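Local coordinates for protein LbaCas13a H328A (C2c2) (Lachnospiraceae bacterium NK4A179, PDB 5WLH) that binds a pre-crRNA as a CRISPR-Cas13a nuclease and, as in its relatives, probably cleaves target RNA through paired HEPN domains, at residues M302-V307 / S316-V321; D561-Y566 / V589-D594; T574-D579 / I624-E629; W1125-E1130 / Y1248-R1253. One frame throughout, in Å; residues are numbered along the deposited sequence.

Contact 1 of 4, residues M302-V307 / S316-V321; sequences MRRLVV and SKLSDV
Helix 292-311 and the loop that follows it come closest at Arg304 and Leu318, whose CA atoms are 6.7 Å apart. Arg304 runs across to the loop with its chain extended from CG to NE (chi2 -163°, chi3 -167°). Its aliphatic part slides along Leu318, and the CD2 methyl of Leu318 lies 3.7 Å from CB of Arg304, with CG and CD of the arginine almost as near. Val307 CG1 also packs against Leu318 CG, at 4.1 Å. The guanidinium goes beyond this apolar patch to the backbone of the loop. One water lies at its edge, in its plane, and accepts from Arg304 NE at 2.8 Å. The water donates to Lys317 O at 2.7 Å and to Asp320 O at 2.8 Å. It therefore joins the arginine to two carbonyls that the side chain does not bond directly. Val321 O sits over a face of the guanidinium, 3.2 Å from Arg304 NH2, but the angle is too poor for a hydrogen bond. NH2 has a weak hydrogen bond to Glu323 O instead. Outside the two segments, Arg304 NH1 donates to the backbone O of Arg393, and Arg393 NE in turn binds Leu318 O. Neighbouring Arg303 forms salt bridges with Asp330 of helix 327-335 and Glu434 of helix 429-458. The contact folds the loop back onto its own helix, probably within the Helical-1 domain of Cas13a. The partners of the buried guanidinium described here are backbone carbonyls and a water, whose dipoles probably help stabilise its charge and hold the loop to the helix.

Contact 2 of 4, residues D561-Y566 / V589-D594; sequences DTILQY and VDFLTD
Ile563 overlaps the ring of Phe591 with two of its carbons. Its CG2 lies 3.8 Å from Phe591 CE2, and its CD1 lies 3.8 Å from Phe591 CD2. The approach is oblique, and the two side chains slide past each other in opposite directions. Phe591 has CG anti to the backbone N (chi1 -173°), which carries the ring out along the flank of Ile563. The CD1 methyl of Ile563 also reaches the second helix at Leu592, 3.9 Å from its backbone N and as close to its CB. Leu564 adds a looser touch. Its CD2 is near the plane of the Phe591 ring, at the edge, 4.4 Å from CE2. The contact joins the short helix 559-564 to helix 588-602, probably within the HEPN1 domain. Helix 588-602 leads to the R-X4-H sequence typical of HEPN nucleases, which begins just after it. Other parts of the fold close round the pair: Leu592 also packs on Leu513 and Thr517 of helix 486-517, and Phe591 on Leu623 of helix 621-632. All four touching residues are buried. Between these two segments the contact is apolar, so close packing and the burial of hydrophobic surface probably hold it.

Contact 3 of 4, residues T574-D579 / I624-E629; sequences TDFPFD and ISAMFE
Phe576 projects from an inverse gamma turn onto helix 621-632. Pro577 is the centre of the turn, which is closed by a bond of 2.8 Å from Phe578 N to Phe576 O. The helix belongs to an all-helical region, probably part of HEPN1.

The apolar contacts across the segments come from the far end of the ring. Phe576 CZ meets Ala626 CB at 3.6 Å and Met627 CG at 3.8 Å. The methionine comes in obliquely to the ring, and the two side chains cross at about a right angle. With CG anti to the backbone N (chi1 -170°), Phe576 is aimed at the helix.

The polar contribution is slight. Ala626 O lies at the edge of the ring, near its plane, 3.5 Å from Phe576 CE1. The positive rim of the ring probably suits this carbonyl, but no hydrogen bond crosses the contact.

Aromatic contacts hold the ring from other directions. Trp573 and His630 each meet Phe576 edge-to-face. His630 NE2 is also hydrogen-bonded to Asp575 OD1, a second tie between the loop and the helix. Phe578 lies under the rim of Phe576, and Phe576 CD2 stands 3.4 Å above the centre of its ring.

A leucine in place of Phe576 would probably open a gap beside Ala626 and Met627 and leave Trp573 and His630 without their aromatic partner. On one face of the Phe576 ring, toward its rim, Pro577 CD lies 3.6 Å above the plane.

Contact 4 of 4, residues W1125-E1130 / Y1248-R1253; sequences WIYLRE and YIEHFR
Tyr1127 OH donates to Glu1250 OE2 at 2.4 Å, a distance so short that its exact length is doubtful. The other oxygen of the carboxylate, OE1, forms a salt bridge with Arg1246 NH2. Arg1246 and His1251 frame an R-X4-H sequence, the signature of HEPN nucleases, so this contact probably lies at the HEPN2 active site. OE2 lies at the edge of the tyrosine ring, in its plane, while the ring and carboxylate planes are turned 76° apart. Glu1250 reaches across with CG anti to the backbone N (chi1 -169°) and the chain extended beyond. Arg1246 also makes a cation-pi contact with the Tyr1127 ring. A phenylalanine at Tyr1127 would probably leave Glu1250 OE2 without this donor and its carboxylate freer to turn. Beside the polar pair, Ile1126 CD1 packs on Ile1249 CG2 at 3.6 Å, which joins helix 1106-1145 to the end of helix 1239-1250. Elsewhere on helix 1106-1145, Leu1128 packs on a phosphate of the bound RNA. A Schellman motif, with Phe1252 (positive phi) as C-prime residue, ends the second helix, with Arg1253 N bonded to Tyr1248 O at 3.0 Å and Phe1252 N to Ile1249 O at 2.9 Å.

Overall arrangement
From the N terminus, contact 1 comes first and spans eight residues, the last four of helix 292-311 and four of the loop. Contacts 2 and 3 close 22 and 44 residues and cross, since their segments alternate: 561-566, 574-579, 589-594, 624-629. Their centres are 12 Å apart and they share one core, where Phe591 CZ meets Met627 CE at 3.6 Å and Leu564 CD1 meets Phe578 CZ at 3.7 Å. Contacts 1 and 3 lie on opposite sides of the chain's centre. Contact 4 closes 117 residues and ties helix 1106-1145 to helix 1239-1250, nearest of the four to the bound RNA. Tyr1127 there touches Arg603, just after helix 588-602 of contact 2.

Contact 1 of 4, residues M302-V307 / S316-V321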
# COMPACT_ATOMS: atom_id res chain seq x y z
N MET A 302 -14.69 -20.81 23.77
CA MET A 302 -13.98 -20.87 22.49
C MET A 302 -12.60 -21.50 22.66
O MET A 302 -12.16 -22.29 21.81
CB MET A 302 -13.87 -19.46 21.90
CG MET A 302 -13.39 -19.46 20.47
SD MET A 302 -13.32 -17.76 19.81
CE MET A 302 -11.83 -17.18 20.58
N ARG A 303 -11.92 -21.20 23.77
CA ARG A 303 -10.63 -21.83 24.04
C ARG A 303 -10.78 -23.34 24.18
O ARG A 303 -9.92 -24.09 23.69
CB ARG A 303 -10.02 -21.22 25.30
CG ARG A 303 -8.67 -21.79 25.68
CD ARG A 303 -7.62 -21.46 24.63
NE ARG A 303 -6.44 -22.30 24.78
CZ ARG A 303 -5.36 -22.23 24.00
NH1 ARG A 303 -5.31 -21.35 23.01
NH2 ARG A 303 -4.34 -23.06 24.22
N ARG A 304 -11.84 -23.80 24.85
CA ARG A 304 -12.04 -25.24 24.98
C ARG A 304 -12.23 -25.90 23.63
O ARG A 304 -11.79 -27.04 23.41
CB ARG A 304 -13.25 -25.52 25.89
CG ARG A 304 -12.95 -25.27 27.35
CD ARG A 304 -13.99 -25.95 28.23
NE ARG A 304 -13.91 -25.47 29.61
CZ ARG A 304 -14.67 -24.50 30.09
NH1 ARG A 304 -15.56 -23.90 29.30
NH2 ARG A 304 -14.55 -24.12 31.36
N LEU A 305 -12.89 -25.22 22.69
CA LEU A 305 -13.02 -25.79 21.36
C LEU A 305 -11.66 -25.97 20.70
O LEU A 305 -11.41 -26.98 20.04
CB LEU A 305 -13.91 -24.91 20.48
CG LEU A 305 -15.39 -24.94 20.83
CD1 LEU A 305 -16.15 -23.94 19.98
CD2 LEU A 305 -15.96 -26.33 20.61
N VAL A 306 -10.76 -24.99 20.87
CA VAL A 306 -9.42 -25.13 20.31
C VAL A 306 -8.69 -26.28 20.98
O VAL A 306 -8.03 -27.09 20.32
CB VAL A 306 -8.64 -23.81 20.46
CG1 VAL A 306 -7.18 -23.99 20.00
CG2 VAL A 306 -9.32 -22.69 19.70
N VAL A 307 -8.78 -26.35 22.31
CA VAL A 307 -8.10 -27.44 23.01
C VAL A 307 -8.65 -28.78 22.55
O VAL A 307 -7.89 -29.72 22.27
CB VAL A 307 -8.24 -27.25 24.54
CG1 VAL A 307 -7.78 -28.54 25.27
CG2 VAL A 307 -7.43 -26.03 25.00
N SER A 316 -6.71 -32.56 29.90
CA SER A 316 -7.01 -32.26 31.30
C SER A 316 -7.79 -30.96 31.46
O SER A 316 -8.53 -30.81 32.44
CB SER A 316 -5.72 -32.21 32.11
OG SER A 316 -4.88 -31.15 31.69
N LYS A 317 -7.68 -30.03 30.50
CA LYS A 317 -8.41 -28.77 30.59
C LYS A 317 -9.87 -28.91 30.18
O LYS A 317 -10.63 -27.95 30.33
CB LYS A 317 -7.74 -27.69 29.74
CG LYS A 317 -6.58 -27.01 30.44
CD LYS A 317 -7.03 -26.38 31.75
CE LYS A 317 -5.90 -25.62 32.43
NZ LYS A 317 -4.81 -26.53 32.86
N LEU A 318 -10.27 -30.08 29.68
CA LEU A 318 -11.67 -30.33 29.34
C LEU A 318 -12.37 -31.19 30.38
O LEU A 318 -13.57 -31.46 30.23
CB LEU A 318 -11.76 -31.01 27.98
CG LEU A 318 -11.15 -30.19 26.85
CD1 LEU A 318 -11.29 -30.92 25.52
CD2 LEU A 318 -11.88 -28.83 26.82
N SER A 319 -11.66 -31.63 31.42
CA SER A 319 -12.21 -32.58 32.39
C SER A 319 -13.29 -31.93 33.26
O SER A 319 -14.39 -32.47 33.40
CB SER A 319 -11.08 -33.15 33.25
OG SER A 319 -11.46 -34.37 33.85
N ASP A 320 -12.97 -30.78 33.86
CA ASP A 320 -13.89 -30.08 34.75
C ASP A 320 -14.56 -28.96 33.97
O ASP A 320 -13.94 -27.93 33.68
CB ASP A 320 -13.15 -29.54 35.97
CG ASP A 320 -14.07 -28.81 36.94
OD1 ASP A 320 -15.30 -28.92 36.80
OD2 ASP A 320 -13.55 -28.12 37.84
N VAL A 321 -15.85 -29.15 33.65
CA VAL A 321 -16.55 -28.22 32.77
C VAL A 321 -16.70 -26.84 33.40
O VAL A 321 -16.92 -25.86 32.68
CB VAL A 321 -17.93 -28.79 32.38
CG1 VAL A 321 -17.81 -30.26 32.01
CG2 VAL A 321 -18.94 -28.59 33.50
O HOH W 1 -12.48 -26.61 31.69

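Contact 2 of 4, residues D561-Y566 / V589-D594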
# COMPACT_ATOMS: atom_id res chain seq x y z
N ASP A 561 13.16 34.65 10.64
CA ASP A 561 14.01 34.30 9.51
C ASP A 561 14.15 32.79 9.37
O ASP A 561 14.25 32.28 8.24
CB ASP A 561 15.38 34.96 9.65
CG ASP A 561 15.37 36.45 9.28
OD1 ASP A 561 14.27 37.00 8.99
OD2 ASP A 561 16.45 37.08 9.29
N THR A 562 14.15 32.06 10.49
CA THR A 562 14.19 30.60 10.42
C THR A 562 12.92 30.05 9.77
O THR A 562 12.99 29.21 8.86
CB THR A 562 14.38 30.01 11.81
OG1 THR A 562 15.55 30.59 12.41
CG2 THR A 562 14.55 28.50 11.74
N ILE A 563 11.75 30.54 10.19
CA ILE A 563 10.50 30.11 9.58
C ILE A 563 10.51 30.39 8.08
O ILE A 563 10.10 29.55 7.27
CB ILE A 563 9.30 30.82 10.25
CG1 ILE A 563 9.13 30.38 11.71
CG2 ILE A 563 8.04 30.59 9.45
CD1 ILE A 563 8.20 31.29 12.49
N LEU A 564 11.00 31.56 7.69
CA LEU A 564 10.92 31.94 6.29
C LEU A 564 11.88 31.15 5.40
O LEU A 564 11.77 31.24 4.17
CB LEU A 564 11.14 33.45 6.14
CG LEU A 564 10.02 34.33 6.72
CD1 LEU A 564 10.35 35.84 6.62
CD2 LEU A 564 8.73 34.04 6.00
N GLN A 565 12.81 30.38 5.97
CA GLN A 565 13.58 29.44 5.15
C GLN A 565 12.66 28.49 4.40
O GLN A 565 12.95 28.08 3.27
CB GLN A 565 14.55 28.64 6.03
CG GLN A 565 15.71 29.41 6.59
CD GLN A 565 16.56 28.59 7.55
OE1 GLN A 565 16.71 27.39 7.38
NE2 GLN A 565 17.14 29.25 8.55
N TYR A 566 11.55 28.11 5.03
CA TYR A 566 10.56 27.22 4.44
C TYR A 566 9.62 27.93 3.49
O TYR A 566 8.85 27.26 2.78
CB TYR A 566 9.78 26.53 5.55
CG TYR A 566 10.68 25.64 6.34
CD1 TYR A 566 10.94 24.35 5.90
CD2 TYR A 566 11.34 26.10 7.47
CE1 TYR A 566 11.80 23.53 6.58
CE2 TYR A 566 12.20 25.27 8.17
CZ TYR A 566 12.43 23.99 7.71
OH TYR A 566 13.29 23.15 8.38
N VAL A 589 6.82 34.61 17.78
CA VAL A 589 6.36 33.40 18.46
C VAL A 589 4.90 33.12 18.11
O VAL A 589 4.50 31.95 17.96
CB VAL A 589 6.56 33.54 19.98
CG1 VAL A 589 6.01 32.34 20.69
CG2 VAL A 589 8.04 33.71 20.30
N ASP A 590 4.08 34.16 17.98
CA ASP A 590 2.70 33.95 17.54
C ASP A 590 2.65 33.55 16.07
O ASP A 590 1.74 32.82 15.65
CB ASP A 590 1.87 35.20 17.78
CG ASP A 590 1.97 35.68 19.22
OD1 ASP A 590 1.28 35.11 20.09
OD2 ASP A 590 2.76 36.62 19.47
N PHE A 591 3.62 34.02 15.29
CA PHE A 591 3.76 33.56 13.91
C PHE A 591 4.00 32.06 13.87
O PHE A 591 3.28 31.33 13.17
CB PHE A 591 4.92 34.32 13.25
CG PHE A 591 5.07 34.05 11.78
CD1 PHE A 591 4.01 33.57 11.03
CD2 PHE A 591 6.28 34.30 11.14
CE1 PHE A 591 4.16 33.34 9.67
CE2 PHE A 591 6.43 34.07 9.78
CZ PHE A 591 5.36 33.58 9.05
N LEU A 592 4.98 31.57 14.64
CA LEU A 592 5.23 30.14 14.75
C LEU A 592 3.99 29.39 15.24
O LEU A 592 3.65 28.31 14.73
CB LEU A 592 6.40 29.88 15.69
CG LEU A 592 6.71 28.42 15.99
CD1 LEU A 592 7.09 27.75 14.67
CD2 LEU A 592 7.83 28.29 17.01
N THR A 593 3.31 29.97 16.23
CA THR A 593 2.14 29.32 16.82
C THR A 593 1.00 29.23 15.81
O THR A 593 0.27 28.23 15.78
CB THR A 593 1.71 30.09 18.07
OG1 THR A 593 2.59 29.76 19.14
CG2 THR A 593 0.28 29.72 18.47
N ASP A 594 0.85 30.25 14.97
CA ASP A 594 -0.22 30.19 13.98
C ASP A 594 0.05 29.12 12.93
O ASP A 594 -0.86 28.36 12.57
CB ASP A 594 -0.39 31.56 13.34
CG ASP A 594 -1.39 32.42 14.09
OD1 ASP A 594 -1.94 31.96 15.12
OD2 ASP A 594 -1.62 33.55 13.64

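Contact 3 of 4, residues T574-D579 / I624-E629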
# COMPACT_ATOMS: atom_id res chain seq x y z
N THR A 574 11.14 40.79 2.31
CA THR A 574 11.51 42.10 2.84
C THR A 574 10.39 43.12 2.64
O THR A 574 10.30 44.09 3.41
CB THR A 574 12.79 42.60 2.17
OG1 THR A 574 12.54 42.80 0.77
CG2 THR A 574 13.90 41.57 2.33
N ASP A 575 9.54 42.93 1.64
CA ASP A 575 8.45 43.85 1.32
C ASP A 575 7.12 43.44 1.96
O ASP A 575 6.10 44.07 1.67
CB ASP A 575 8.27 43.95 -0.19
CG ASP A 575 7.55 42.74 -0.77
OD1 ASP A 575 7.84 41.60 -0.33
OD2 ASP A 575 6.70 42.92 -1.67
N PHE A 576 7.12 42.40 2.80
CA PHE A 576 5.86 41.88 3.34
C PHE A 576 5.55 42.54 4.67
O PHE A 576 6.39 42.52 5.58
CB PHE A 576 5.93 40.36 3.53
CG PHE A 576 4.61 39.73 3.85
CD1 PHE A 576 3.66 39.52 2.85
CD2 PHE A 576 4.31 39.33 5.14
CE1 PHE A 576 2.44 38.93 3.14
CE2 PHE A 576 3.08 38.74 5.43
CZ PHE A 576 2.15 38.55 4.43
N PRO A 577 4.36 43.12 4.84
CA PRO A 577 4.05 43.85 6.08
C PRO A 577 3.67 42.92 7.22
O PRO A 577 2.50 42.80 7.62
CB PRO A 577 2.89 44.76 5.64
CG PRO A 577 2.17 43.94 4.61
CD PRO A 577 3.24 43.14 3.89
N PHE A 578 4.67 42.24 7.77
CA PHE A 578 4.43 41.30 8.87
C PHE A 578 3.79 42.00 10.06
O PHE A 578 2.94 41.42 10.75
CB PHE A 578 5.74 40.65 9.31
CG PHE A 578 6.20 39.55 8.40
CD1 PHE A 578 5.53 38.34 8.35
CD2 PHE A 578 7.31 39.74 7.58
CE1 PHE A 578 5.96 37.33 7.51
CE2 PHE A 578 7.75 38.73 6.73
CZ PHE A 578 7.07 37.53 6.70
N ASP A 579 4.18 43.25 10.31
CA ASP A 579 3.69 43.94 11.50
C ASP A 579 2.22 44.31 11.37
O ASP A 579 1.56 44.47 12.40
CB ASP A 579 4.55 45.17 11.77
CG ASP A 579 5.88 44.81 12.41
OD1 ASP A 579 5.94 43.76 13.09
OD2 ASP A 579 6.85 45.56 12.22
N ILE A 624 -2.00 34.17 6.82
CA ILE A 624 -1.73 33.01 5.96
C ILE A 624 -2.18 33.30 4.53
O ILE A 624 -1.46 33.00 3.57
CB ILE A 624 -2.42 31.75 6.53
CG1 ILE A 624 -1.99 31.51 7.98
CG2 ILE A 624 -2.08 30.52 5.66
CD1 ILE A 624 -0.50 31.27 8.16
N SER A 625 -3.37 33.89 4.37
CA SER A 625 -3.87 34.23 3.05
C SER A 625 -2.96 35.22 2.34
O SER A 625 -2.72 35.11 1.13
CB SER A 625 -5.29 34.79 3.16
OG SER A 625 -5.66 35.42 1.95
N ALA A 626 -2.46 36.22 3.07
CA ALA A 626 -1.56 37.19 2.46
C ALA A 626 -0.23 36.55 2.10
O ALA A 626 0.40 36.93 1.10
CB ALA A 626 -1.34 38.38 3.40
N MET A 627 0.23 35.59 2.90
CA MET A 627 1.45 34.88 2.55
C MET A 627 1.25 34.03 1.30
O MET A 627 2.13 33.97 0.44
CB MET A 627 1.91 34.01 3.71
CG MET A 627 2.56 34.78 4.83
SD MET A 627 3.12 33.72 6.16
CE MET A 627 4.70 33.12 5.54
N PHE A 628 0.08 33.39 1.17
CA PHE A 628 -0.20 32.66 -0.05
C PHE A 628 -0.19 33.58 -1.26
O PHE A 628 0.43 33.28 -2.28
CB PHE A 628 -1.55 31.94 0.03
CG PHE A 628 -1.88 31.18 -1.22
CD1 PHE A 628 -1.26 29.97 -1.49
CD2 PHE A 628 -2.78 31.69 -2.14
CE1 PHE A 628 -1.55 29.28 -2.65
CE2 PHE A 628 -3.08 31.00 -3.30
CZ PHE A 628 -2.45 29.79 -3.56
N GLU A 629 -0.90 34.72 -1.17
CA GLU A 629 -0.90 35.63 -2.31
C GLU A 629 0.52 36.09 -2.63
O GLU A 629 0.90 36.18 -3.79
CB GLU A 629 -1.81 36.83 -2.05
CG GLU A 629 -1.78 37.84 -3.19
CD GLU A 629 -2.85 38.89 -3.07
OE1 GLU A 629 -3.18 39.25 -1.92
OE2 GLU A 629 -3.34 39.37 -4.12

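Contact 4 of 4, residues W1125-E1130 / Y1248-R1253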
# COMPACT_ATOMS: atom_id res chain seq x y z
N TRP A 1125 0.83 3.34 8.76
CA TRP A 1125 0.32 2.24 9.58
C TRP A 1125 -0.30 2.75 10.87
O TRP A 1125 -1.29 2.19 11.36
CB TRP A 1125 1.46 1.27 9.89
CG TRP A 1125 1.73 0.33 8.77
CD1 TRP A 1125 0.85 -0.12 7.82
CD2 TRP A 1125 2.99 -0.31 8.49
NE1 TRP A 1125 1.49 -1.01 6.97
CE2 TRP A 1125 2.80 -1.14 7.37
CE3 TRP A 1125 4.25 -0.25 9.09
CZ2 TRP A 1125 3.83 -1.91 6.82
CZ3 TRP A 1125 5.26 -1.02 8.57
CH2 TRP A 1125 5.05 -1.84 7.43
N ILE A 1126 0.29 3.79 11.47
CA ILE A 1126 -0.33 4.36 12.68
C ILE A 1126 -1.77 4.74 12.40
O ILE A 1126 -2.68 4.43 13.18
CB ILE A 1126 0.46 5.57 13.19
CG1 ILE A 1126 1.74 5.11 13.87
CG2 ILE A 1126 -0.44 6.41 14.15
CD1 ILE A 1126 2.75 6.22 14.11
N TYR A 1127 -2.00 5.43 11.28
CA TYR A 1127 -3.34 5.91 10.99
C TYR A 1127 -4.24 4.81 10.46
O TYR A 1127 -5.46 4.90 10.61
CB TYR A 1127 -3.25 7.13 10.06
CG TYR A 1127 -2.85 8.32 10.91
CD1 TYR A 1127 -3.81 9.03 11.64
CD2 TYR A 1127 -1.51 8.66 11.07
CE1 TYR A 1127 -3.45 10.08 12.47
CE2 TYR A 1127 -1.14 9.73 11.89
CZ TYR A 1127 -2.10 10.43 12.59
OH TYR A 1127 -1.73 11.47 13.41
N LEU A 1128 -3.65 3.75 9.90
CA LEU A 1128 -4.42 2.54 9.66
C LEU A 1128 -4.94 1.97 10.97
O LEU A 1128 -6.13 1.69 11.12
CB LEU A 1128 -3.56 1.50 8.94
CG LEU A 1128 -4.28 0.37 8.21
CD1 LEU A 1128 -5.10 0.94 7.04
CD2 LEU A 1128 -3.24 -0.66 7.69
N ARG A 1129 -4.04 1.79 11.95
CA ARG A 1129 -4.46 1.23 13.23
C ARG A 1129 -5.45 2.13 13.94
O ARG A 1129 -6.43 1.66 14.52
CB ARG A 1129 -3.24 0.98 14.12
CG ARG A 1129 -3.59 0.16 15.39
CD ARG A 1129 -2.36 -0.08 16.25
NE ARG A 1129 -2.59 -1.11 17.26
CZ ARG A 1129 -3.18 -0.89 18.43
NH1 ARG A 1129 -3.64 0.31 18.75
NH2 ARG A 1129 -3.34 -1.90 19.28
N GLU A 1130 -5.22 3.45 13.89
CA GLU A 1130 -6.09 4.34 14.65
C GLU A 1130 -7.49 4.30 14.08
O GLU A 1130 -8.48 4.31 14.83
CB GLU A 1130 -5.57 5.77 14.64
CG GLU A 1130 -6.37 6.64 15.62
CD GLU A 1130 -5.75 8.00 15.81
OE1 GLU A 1130 -5.99 8.87 14.96
OE2 GLU A 1130 -5.05 8.17 16.82
N TYR A 1248 6.60 7.15 19.58
CA TYR A 1248 7.99 7.14 19.15
C TYR A 1248 8.09 7.44 17.67
O TYR A 1248 8.88 8.29 17.24
CB TYR A 1248 8.61 5.78 19.48
CG TYR A 1248 10.09 5.70 19.22
CD1 TYR A 1248 11.00 6.03 20.20
CD2 TYR A 1248 10.57 5.30 17.98
CE1 TYR A 1248 12.35 5.96 19.97
CE2 TYR A 1248 11.91 5.24 17.73
CZ TYR A 1248 12.80 5.57 18.73
OH TYR A 1248 14.16 5.50 18.49
N ILE A 1249 7.27 6.77 16.87
CA ILE A 1249 7.29 6.98 15.42
C ILE A 1249 6.80 8.38 15.08
O ILE A 1249 7.48 9.16 14.40
CB ILE A 1249 6.42 5.92 14.72
CG1 ILE A 1249 7.03 4.52 14.92
CG2 ILE A 1249 6.27 6.25 13.25
CD1 ILE A 1249 6.00 3.42 14.67
N GLU A 1250 5.59 8.72 15.54
CA GLU A 1250 4.96 9.94 15.05
C GLU A 1250 5.67 11.18 15.56
O GLU A 1250 5.59 12.25 14.93
CB GLU A 1250 3.48 9.99 15.40
CG GLU A 1250 2.79 11.12 14.65
CD GLU A 1250 1.30 10.94 14.51
OE1 GLU A 1250 0.78 9.97 15.09
OE2 GLU A 1250 0.67 11.75 13.81
N HIS A 1251 6.32 11.09 16.71
CA HIS A 1251 7.10 12.20 17.22
C HIS A 1251 8.54 12.19 16.73
O HIS A 1251 9.34 12.99 17.22
CB HIS A 1251 7.09 12.22 18.74
CG HIS A 1251 5.71 12.27 19.31
ND1 HIS A 1251 5.41 11.80 20.57
CD2 HIS A 1251 4.55 12.72 18.79
CE1 HIS A 1251 4.12 11.97 20.80
NE2 HIS A 1251 3.57 12.52 19.73
N PHE A 1252 8.88 11.29 15.80
CA PHE A 1252 10.18 11.31 15.16
C PHE A 1252 11.31 11.15 16.18
O PHE A 1252 12.39 11.72 16.01
CB PHE A 1252 10.35 12.60 14.33
CG PHE A 1252 9.51 12.63 13.06
CD1 PHE A 1252 8.13 12.82 13.13
CD2 PHE A 1252 10.09 12.41 11.83
CE1 PHE A 1252 7.35 12.82 11.96
CE2 PHE A 1252 9.32 12.41 10.65
CZ PHE A 1252 7.95 12.61 10.72
N ARG A 1253 11.05 10.39 17.25
CA ARG A 1253 12.04 10.26 18.32
C ARG A 1253 13.28 9.53 17.84
O ARG A 1253 14.38 9.76 18.36
CB ARG A 1253 11.44 9.51 19.52
CG ARG A 1253 10.18 10.14 20.10
CD ARG A 1253 10.46 11.55 20.63
NE ARG A 1253 11.62 11.56 21.52
CZ ARG A 1253 12.36 12.64 21.77
NH1 ARG A 1253 12.07 13.79 21.18
NH2 ARG A 1253 13.40 12.56 22.59